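Local coordinates for intimin (Escherichia coli O127:H6 str. E2348/69, PDB 6TQD), which probably mediates adhesion of the bacterium to host cells through an extracellular passenger built of bacterial Ig-like domains, at residues V110-T116 and Y132-K138; V148-S154 and V184-T190. One frame throughout, in Å; residues are numbered along the deposited sequence.

Contact 1: residues V110-T116 and Y132-K138; sequences VGVTDFT and YTATVKK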
ATOM      1  N   VAL A 110       1.508   3.139  -9.873  1.00  9.07           N
ATOM      2  CA  VAL A 110       2.641   3.900  -9.341  1.00  8.66           C
ATOM      3  C   VAL A 110       2.057   5.226  -8.853  1.00 10.17           C
ATOM      4  O   VAL A 110       1.745   6.101  -9.658  1.00 11.51           O
ATOM      5  CB  VAL A 110       3.734   4.104 -10.386  1.00  8.66           C
ATOM      6  CG1 VAL A 110       4.841   4.982  -9.829  1.00  7.66           C
ATOM      7  CG2 VAL A 110       4.285   2.753 -10.850  1.00 10.47           C
ATOM      8  N   GLY A 111       1.890   5.369  -7.540  1.00  7.72           N
ATOM      9  CA  GLY A 111       1.151   6.490  -7.001  1.00  7.88           C
ATOM     10  C   GLY A 111       1.752   7.009  -5.706  1.00  7.67           C
ATOM     11  O   GLY A 111       2.481   6.310  -5.002  1.00  7.29           O
ATOM     12  N   VAL A 112       1.420   8.262  -5.406  1.00  6.43           N
ATOM     13  CA  VAL A 112       1.814   8.877  -4.138  1.00  7.94           C
ATOM     14  C   VAL A 112       0.982   8.257  -3.025  1.00  8.99           C
ATOM     15  O   VAL A 112      -0.256   8.312  -3.044  1.00 14.32           O
ATOM     16  CB  VAL A 112       1.602  10.394  -4.180  1.00  8.37           C
ATOM     17  CG1 VAL A 112       1.987  11.024  -2.831  1.00 11.26           C
ATOM     18  CG2 VAL A 112       2.395  11.022  -5.306  1.00  8.88           C
ATOM     19  N   THR A 113       1.650   7.664  -2.043  1.00  9.25           N
ATOM     20  CA  THR A 113       0.936   7.066  -0.919  1.00 10.63           C
ATOM     21  C   THR A 113       0.910   7.948   0.321  1.00 13.51           C
ATOM     22  O   THR A 113       0.042   7.759   1.178  1.00 16.10           O
ATOM     23  CB  THR A 113       1.557   5.716  -0.534  1.00 14.39           C
ATOM     24  OG1 THR A 113       2.945   5.899  -0.219  1.00 17.63           O
ATOM     25  CG2 THR A 113       1.435   4.721  -1.670  1.00 16.59           C
ATOM     26  N   ASP A 114       1.850   8.874   0.447  1.00 11.91           N
ATOM     27  CA  ASP A 114       1.958   9.724   1.621  1.00 14.04           C
ATOM     28  C   ASP A 114       2.500  11.066   1.155  1.00  9.97           C
ATOM     29  O   ASP A 114       3.359  11.119   0.268  1.00 11.06           O
ATOM     30  CB  ASP A 114       2.925   9.130   2.646  1.00 17.53           C
ATOM     31  CG  ASP A 114       2.505   7.754   3.115  1.00 29.18           C
ATOM     32  OD1 ASP A 114       1.677   7.663   4.044  1.00 34.20           O
ATOM     33  OD2 ASP A 114       3.010   6.762   2.549  1.00 33.18           O
ATOM     34  N   PHE A 115       2.007  12.149   1.756  1.00  9.52           N
ATOM     35  CA  PHE A 115       2.508  13.487   1.440  1.00 10.72           C
ATOM     36  C   PHE A 115       2.384  14.295   2.730  1.00 11.42           C
ATOM     37  O   PHE A 115       1.276  14.682   3.119  1.00 13.11           O
ATOM     38  CB  PHE A 115       1.724  14.120   0.298  1.00  9.59           C
ATOM     39  CG  PHE A 115       2.336  15.386  -0.238  1.00  9.52           C
ATOM     40  CD1 PHE A 115       3.703  15.467  -0.464  1.00  9.44           C
ATOM     41  CD2 PHE A 115       1.545  16.479  -0.550  1.00  9.36           C
ATOM     42  CE1 PHE A 115       4.267  16.620  -0.972  1.00  9.05           C
ATOM     43  CE2 PHE A 115       2.107  17.637  -1.053  1.00  9.47           C
ATOM     44  CZ  PHE A 115       3.472  17.705  -1.267  1.00  9.67           C
ATOM     45  N   THR A 116       3.518  14.523   3.386  1.00 12.75           N
ATOM     46  CA  THR A 116       3.540  15.084   4.726  1.00 14.50           C
ATOM     47  C   THR A 116       4.526  16.241   4.792  1.00 15.34           C
ATOM     48  O   THR A 116       5.483  16.318   4.016  1.00 14.36           O
ATOM     49  CB  THR A 116       3.957  14.028   5.762  1.00 16.96           C
ATOM     50  OG1 THR A 116       5.250  13.503   5.433  1.00 19.06           O
ATOM     51  CG2 THR A 116       2.958  12.883   5.782  1.00 16.60           C
ATOM     52  N   TYR A 132       7.969  19.506   2.435  1.00 11.54           N
ATOM     53  CA  TYR A 132       7.048  18.403   2.188  1.00 11.01           C
ATOM     54  C   TYR A 132       7.795  17.236   1.566  1.00 11.55           C
ATOM     55  O   TYR A 132       8.705  17.423   0.760  1.00 10.45           O
ATOM     56  CB  TYR A 132       5.938  18.833   1.235  1.00 10.70           C
ATOM     57  CG  TYR A 132       4.923  19.782   1.821  1.00 11.37           C
ATOM     58  CD1 TYR A 132       5.211  21.133   1.999  1.00 12.71           C
ATOM     59  CD2 TYR A 132       3.663  19.333   2.181  1.00 11.45           C
ATOM     60  CE1 TYR A 132       4.266  21.999   2.535  1.00 13.58           C
ATOM     61  CE2 TYR A 132       2.717  20.190   2.712  1.00 12.29           C
ATOM     62  CZ  TYR A 132       3.022  21.525   2.884  1.00 13.81           C
ATOM     63  OH  TYR A 132       2.090  22.397   3.413  1.00 15.00           O
ATOM     64  N   THR A 133       7.378  16.022   1.924  1.00 10.12           N
ATOM     65  CA  THR A 133       7.958  14.798   1.396  1.00  9.54           C
ATOM     66  C   THR A 133       6.819  13.950   0.856  1.00  9.06           C
ATOM     67  O   THR A 133       5.878  13.643   1.587  1.00  9.31           O
ATOM     68  CB  THR A 133       8.708  14.021   2.482  1.00 10.46           C
ATOM     69  OG1 THR A 133       9.757  14.829   3.025  1.00 12.93           O
ATOM     70  CG2 THR A 133       9.308  12.740   1.903  1.00  9.75           C
ATOM     71  N   ALA A 134       6.907  13.594  -0.413  1.00  8.44           N
ATOM     72  CA  ALA A 134       5.992  12.659  -1.041  1.00  7.97           C
ATOM     73  C   ALA A 134       6.687  11.318  -1.188  1.00  8.79           C
ATOM     74  O   ALA A 134       7.859  11.255  -1.583  1.00  8.24           O
ATOM     75  CB  ALA A 134       5.591  13.147  -2.430  1.00  7.56           C
ATOM     76  N   THR A 135       5.973  10.254  -0.843  1.00  8.20           N
ATOM     77  CA  THR A 135       6.435   8.889  -1.035  1.00  8.54           C
ATOM     78  C   THR A 135       5.609   8.244  -2.133  1.00  8.13           C
ATOM     79  O   THR A 135       4.376   8.309  -2.105  1.00  7.17           O
ATOM     80  CB  THR A 135       6.307   8.088   0.262  1.00 10.74           C
ATOM     81  OG1 THR A 135       7.017   8.748   1.315  1.00 14.89           O
ATOM     82  CG2 THR A 135       6.908   6.695   0.073  1.00 13.81           C
ATOM     83  N   VAL A 136       6.288   7.635  -3.101  1.00  7.14           N
ATOM     84  CA  VAL A 136       5.649   6.975  -4.233  1.00  6.08           C
ATOM     85  C   VAL A 136       5.876   5.477  -4.106  1.00  7.42           C
ATOM     86  O   VAL A 136       7.021   5.029  -4.002  1.00  8.33           O
ATOM     87  CB  VAL A 136       6.208   7.489  -5.578  1.00  6.01           C
ATOM     88  CG1 VAL A 136       5.575   6.721  -6.742  1.00  8.69           C
ATOM     89  CG2 VAL A 136       5.962   8.981  -5.717  1.00  7.31           C
ATOM     90  N   LYS A 137       4.792   4.705  -4.153  1.00  8.33           N
ATOM     91  CA  LYS A 137       4.885   3.253  -4.068  1.00  7.02           C
ATOM     92  C   LYS A 137       3.974   2.634  -5.120  1.00  7.81           C
ATOM     93  O   LYS A 137       3.045   3.267  -5.631  1.00  7.94           O
ATOM     94  CB  LYS A 137       4.456   2.718  -2.688  1.00  8.59           C
ATOM     95  CG  LYS A 137       5.197   3.333  -1.522  1.00  8.81           C
ATOM     96  CD  LYS A 137       4.720   2.730  -0.216  1.00 12.13           C
ATOM     97  CE  LYS A 137       5.303   3.438   0.987  1.00 15.68           C
ATOM     98  NZ  LYS A 137       4.763   2.865   2.254  1.00 20.40           N
ATOM     99  N   LYS A 138       4.254   1.370  -5.436  1.00  7.12           N
ATOM    100  CA  LYS A 138       3.344   0.509  -6.185  1.00  8.65           C
ATOM    101  C   LYS A 138       3.170  -0.737  -5.339  1.00  9.44           C
ATOM    102  O   LYS A 138       4.156  -1.432  -5.071  1.00 10.17           O
ATOM    103  CB  LYS A 138       3.936   0.137  -7.545  1.00  8.63           C
ATOM    104  CG  LYS A 138       3.108  -0.880  -8.340  1.00  8.48           C
ATOM    105  CD  LYS A 138       3.817  -1.239  -9.638  1.00 18.42           C
ATOM    106  CE  LYS A 138       3.099  -2.346 -10.395  1.00 27.10           C
ATOM    107  NZ  LYS A 138       3.827  -2.693 -11.650  1.00 30.84           N
TER

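Contact 2: residues V148-S154 and V184-T190; sequences VSFNIVS and VVVSAKT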
ATOM      1  N   VAL A 148       7.223  13.592  -9.589  1.00  7.38           N
ATOM      2  CA  VAL A 148       6.094  13.967  -8.746  1.00  7.76           C
ATOM      3  C   VAL A 148       5.798  15.434  -8.992  1.00  8.10           C
ATOM      4  O   VAL A 148       6.703  16.265  -8.926  1.00  8.93           O
ATOM      5  CB  VAL A 148       6.403  13.730  -7.261  1.00  8.21           C
ATOM      6  CG1 VAL A 148       5.238  14.141  -6.418  1.00  8.99           C
ATOM      7  CG2 VAL A 148       6.752  12.261  -7.008  1.00  9.29           C
ATOM      8  N   SER A 149       4.532  15.753  -9.254  0.66  8.12           N
ATOM      9  CA  SER A 149       4.089  17.114  -9.519  0.66  8.82           C
ATOM     10  C   SER A 149       3.474  17.700  -8.259  0.66  9.08           C
ATOM     11  O   SER A 149       2.647  17.050  -7.613  0.66  9.12           O
ATOM     12  CB  SER A 149       3.039  17.122 -10.634  0.66 11.11           C
ATOM     13  OG  SER A 149       3.624  16.786 -11.878  0.66 12.21           O
ATOM     14  N   PHE A 150       3.873  18.931  -7.921  1.00 10.55           N
ATOM     15  CA  PHE A 150       3.412  19.618  -6.724  1.00 10.54           C
ATOM     16  C   PHE A 150       2.588  20.846  -7.097  1.00 11.31           C
ATOM     17  O   PHE A 150       2.928  21.574  -8.036  1.00 16.04           O
ATOM     18  CB  PHE A 150       4.579  20.078  -5.844  1.00  9.15           C
ATOM     19  CG  PHE A 150       5.511  18.967  -5.453  1.00  9.32           C
ATOM     20  CD1 PHE A 150       6.811  18.948  -5.931  1.00  9.69           C
ATOM     21  CD2 PHE A 150       5.102  17.963  -4.595  1.00 11.27           C
ATOM     22  CE1 PHE A 150       7.671  17.942  -5.568  1.00 11.34           C
ATOM     23  CE2 PHE A 150       5.957  16.944  -4.238  1.00 11.79           C
ATOM     24  CZ  PHE A 150       7.254  16.940  -4.724  1.00 11.55           C
ATOM     25  N   ASN A 151       1.508  21.078  -6.358  0.54 10.11           N
ATOM     26  CA  ASN A 151       0.614  22.188  -6.652  0.54 12.08           C
ATOM     27  C   ASN A 151      -0.048  22.685  -5.376  0.54 11.30           C
ATOM     28  O   ASN A 151      -0.378  21.896  -4.492  0.54 11.88           O
ATOM     29  CB  ASN A 151      -0.468  21.763  -7.655  0.54 14.98           C
ATOM     30  CG  ASN A 151       0.089  21.505  -9.038  0.54 17.18           C
ATOM     31  OD1 ASN A 151       0.315  20.356  -9.426  0.54 19.41           O
ATOM     32  ND2 ASN A 151       0.327  22.573  -9.787  0.54 16.85           N
ATOM     33  N   ILE A 152      -0.244  24.000  -5.290  1.00 12.70           N
ATOM     34  CA  ILE A 152      -0.963  24.604  -4.175  1.00 12.08           C
ATOM     35  C   ILE A 152      -2.455  24.543  -4.501  1.00 13.80           C
ATOM     36  O   ILE A 152      -2.911  25.148  -5.477  1.00 16.88           O
ATOM     37  CB  ILE A 152      -0.492  26.042  -3.900  1.00 13.34           C
ATOM     38  CG1 ILE A 152       0.957  26.015  -3.426  1.00 12.34           C
ATOM     39  CG2 ILE A 152      -1.388  26.681  -2.837  1.00 14.98           C
ATOM     40  CD1 ILE A 152       1.623  27.373  -3.319  1.00 14.08           C
ATOM     41  N   VAL A 153      -3.207  23.792  -3.696  1.00 12.68           N
ATOM     42  CA  VAL A 153      -4.636  23.615  -3.923  1.00 13.78           C
ATOM     43  C   VAL A 153      -5.421  24.818  -3.426  1.00 16.32           C
ATOM     44  O   VAL A 153      -6.394  25.250  -4.062  1.00 19.31           O
ATOM     45  CB  VAL A 153      -5.111  22.316  -3.241  1.00 15.12           C
ATOM     46  CG1 VAL A 153      -6.610  22.152  -3.401  1.00 19.60           C
ATOM     47  CG2 VAL A 153      -4.357  21.119  -3.787  1.00 16.20           C
ATOM     48  N   SER A 154      -5.041  25.353  -2.272  1.00 14.85           N
ATOM     49  CA  SER A 154      -5.754  26.485  -1.702  1.00 16.25           C
ATOM     50  C   SER A 154      -4.797  27.247  -0.807  1.00 16.70           C
ATOM     51  O   SER A 154      -3.881  26.665  -0.213  1.00 16.97           O
ATOM     52  CB  SER A 154      -6.962  26.031  -0.873  1.00 18.69           C
ATOM     53  OG  SER A 154      -6.571  25.157   0.172  1.00 21.78           O
ATOM     54  N   VAL A 184      -2.807  26.680   4.141  1.00 19.83           N
ATOM     55  CA  VAL A 184      -2.374  26.309   2.798  1.00 18.27           C
ATOM     56  C   VAL A 184      -2.453  24.794   2.670  1.00 17.49           C
ATOM     57  O   VAL A 184      -2.022  24.069   3.571  1.00 17.49           O
ATOM     58  CB  VAL A 184      -0.931  26.780   2.523  1.00 17.99           C
ATOM     59  CG1 VAL A 184      -0.541  26.498   1.081  1.00 17.36           C
ATOM     60  CG2 VAL A 184      -0.762  28.262   2.847  1.00 18.81           C
ATOM     61  N   VAL A 185      -3.002  24.315   1.554  1.00 17.08           N
ATOM     62  CA  VAL A 185      -3.028  22.897   1.218  1.00 16.30           C
ATOM     63  C   VAL A 185      -2.199  22.702  -0.040  1.00 15.58           C
ATOM     64  O   VAL A 185      -2.433  23.369  -1.052  1.00 15.67           O
ATOM     65  CB  VAL A 185      -4.464  22.383   1.006  1.00 16.45           C
ATOM     66  CG1 VAL A 185      -4.442  20.934   0.525  1.00 15.61           C
ATOM     67  CG2 VAL A 185      -5.279  22.491   2.281  1.00 17.40           C
ATOM     68  N   VAL A 186      -1.229  21.791   0.030  1.00 14.87           N
ATOM     69  CA  VAL A 186      -0.388  21.430  -1.100  1.00 14.13           C
ATOM     70  C   VAL A 186      -0.705  19.991  -1.480  1.00 13.45           C
ATOM     71  O   VAL A 186      -1.051  19.177  -0.621  1.00 13.93           O
ATOM     72  CB  VAL A 186       1.107  21.559  -0.746  1.00 13.88           C
ATOM     73  CG1 VAL A 186       1.960  21.267  -1.951  1.00 13.17           C
ATOM     74  CG2 VAL A 186       1.405  22.955  -0.193  1.00 14.62           C
ATOM     75  N   SER A 187      -0.594  19.684  -2.778  1.00 12.92           N
ATOM     76  CA  SER A 187      -0.865  18.342  -3.279  1.00 12.27           C
ATOM     77  C   SER A 187       0.327  17.811  -4.061  1.00 11.48           C
ATOM     78  O   SER A 187       1.171  18.565  -4.559  1.00 11.45           O
ATOM     79  CB  SER A 187      -2.092  18.340  -4.199  1.00 12.38           C
ATOM     80  OG  SER A 187      -1.788  18.980  -5.424  1.00 13.11           O
ATOM     81  N   ALA A 188       0.366  16.477  -4.175  1.00 10.87           N
ATOM     82  CA  ALA A 188       1.390  15.749  -4.911  1.00 10.09           C
ATOM     83  C   ALA A 188       0.725  14.716  -5.819  1.00  9.62           C
ATOM     84  O   ALA A 188      -0.247  14.074  -5.424  1.00  9.72           O
ATOM     85  CB  ALA A 188       2.321  15.013  -3.924  1.00  9.80           C
ATOM     86  N   LYS A 189       1.275  14.546  -7.017  1.00  9.10           N
ATOM     87  CA  LYS A 189       0.673  13.637  -7.984  1.00  8.66           C
ATOM     88  C   LYS A 189       1.732  13.035  -8.892  1.00  8.63           C
ATOM     89  O   LYS A 189       2.722  13.681  -9.242  1.00  9.21           O
ATOM     90  CB  LYS A 189      -0.378  14.377  -8.827  1.00  9.05           C
ATOM     91  CG  LYS A 189      -1.238  13.472  -9.716  1.00 10.48           C
ATOM     92  CD  LYS A 189      -2.223  14.263 -10.562  1.00 11.53           C
ATOM     93  CE  LYS A 189      -3.009  13.373 -11.518  1.00 14.31           C
ATOM     94  NZ  LYS A 189      -2.160  12.764 -12.588  1.00 15.51           N
ATOM     95  N   THR A 190       1.511  11.775  -9.273  1.00  8.70           N
ATOM     96  CA  THR A 190       2.283  11.117 -10.317  1.00  6.72           C
ATOM     97  C   THR A 190       1.396  10.883 -11.536  1.00  6.64           C
ATOM     98  O   THR A 190       0.157  10.957 -11.472  1.00  8.27           O
ATOM     99  CB  THR A 190       2.854   9.781  -9.828  1.00 11.11           C
ATOM    100  OG1 THR A 190       1.771   8.945  -9.412  1.00 13.03           O
ATOM    101  CG2 THR A 190       3.830   9.993  -8.692  1.00 13.22           C
TER
HETATM  102  O   HOH W   1      -0.128  17.792  -7.411  1.00 11.05           O

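Contact 1: residues V110-T116 and Y132-K138
A beta bulge interrupts the antiparallel pair of strands 111-116 and 132-138 in one sheet of the bacterial Ig-like domain. G111 and K137 bond in both directions, as do T116 and T133. Between these pairs the register slips by one residue. T113 N donates to T135 O (2.8 Å), but T135 N donates to D114 O (3.0 Å), so T113 and D114 together face T135.

V112, F115, A134 and V136 point to the domain core. With chi1 at -170°, F115 swings its CG away from the backbone N, and the far side of the ring meets Y132. F115 CE1 touches Y132 CB at 3.5 Å, and Y132 CD2 lies over one face of the F115 ring, toward its rim. The ring planes meet at 34°. A134 CB packs on F115 CD1. V186 and A188 of strand 182-189 also pack on F115.

On the other face the K137 chain, extended beyond CG, runs past T113 at about a right angle, with K137 CE 3.6 Å from T113 OG1. K137 NZ stays 4.3 Å from D114 OD2, too far for a salt bridge. T113 OG1 donates to D114 OD2 (2.9 Å), meeting it from above the carboxylate plane.

Contact 2: residues V148-S154 and V184-T190
A classic beta bulge marks this antiparallel pair, in which V153 and S154 both face V185. Strands 148-154 and 184-189 lie side by side in a sheet of the Ig-like domain. V153 N donates to V185 O (2.8 Å). S154 N reaches the same oxygen only weakly, at 3.5 Å. V185 N returns a bond to S154 O, which closes the bulge. Before it the residues pair one to one: S149 bonds both ways with K189, and N151 both ways with S187. The bond from S149 N to K189 O is almost straight (177°) and lies in the carbonyl plane. The return bond from K189 N to S149 O is bent, at 137°.

V148, F150, I152, V184, V186 and A188 belong to the side that packs on the opposing sheet. V148 CG1 meets A188 CB at 3.9 Å. F150 CD2 also comes to this methyl, approaching it obliquely, while S187 O sits at the edge of the F150 ring. I152 CG2 packs on V184 CG1. L176 of strand 171-177 covers I152, V184 and V186, and V174 covers F150.

The other face carries S149, N151, S154, V185, S187 and K189. S154 OG lies 3.6 Å from both V185 CB and V185 CG2. A chi1 of 71° leaves S187 OG flanked by its own backbone N and carbonyl carbon when seen down the CA-CB bond. From there it donates to a water (2.8 Å), which in turn donates to S149 O (2.9 Å) and so links the strands outside the backbone ladder. K189 bends back at its end, and its NZ donates to T190 O and to M193 O. V153, the extra bulge residue, points toward the partner strand, and its CG2 rests on S187 CB at 3.6 Å. Paired strands with an apolar inner side and a more mixed outer side are typical of the beta sandwich of Ig-like domains.

In the fold
Both strands of contact 1 come before those of contact 2 in the sequence, and all four belong to the same Ig-like domain. The centres of the two contacts are 12 Å apart. They lie in different sheets: strands 111-117 and 130-138 pair in one, strands 147-154 and 182-189 in the other. F115 of contact 1 rests on the backbone of contact 2, with CE2 3.5 Å from V186 O. A probable hydrogen bond from T190 OG1 to V110 O (2.9 Å) ties the two contacts at one end. Both contribute side chains to the core between the sheets, so the two sheets of one domain face each other across a shared interior.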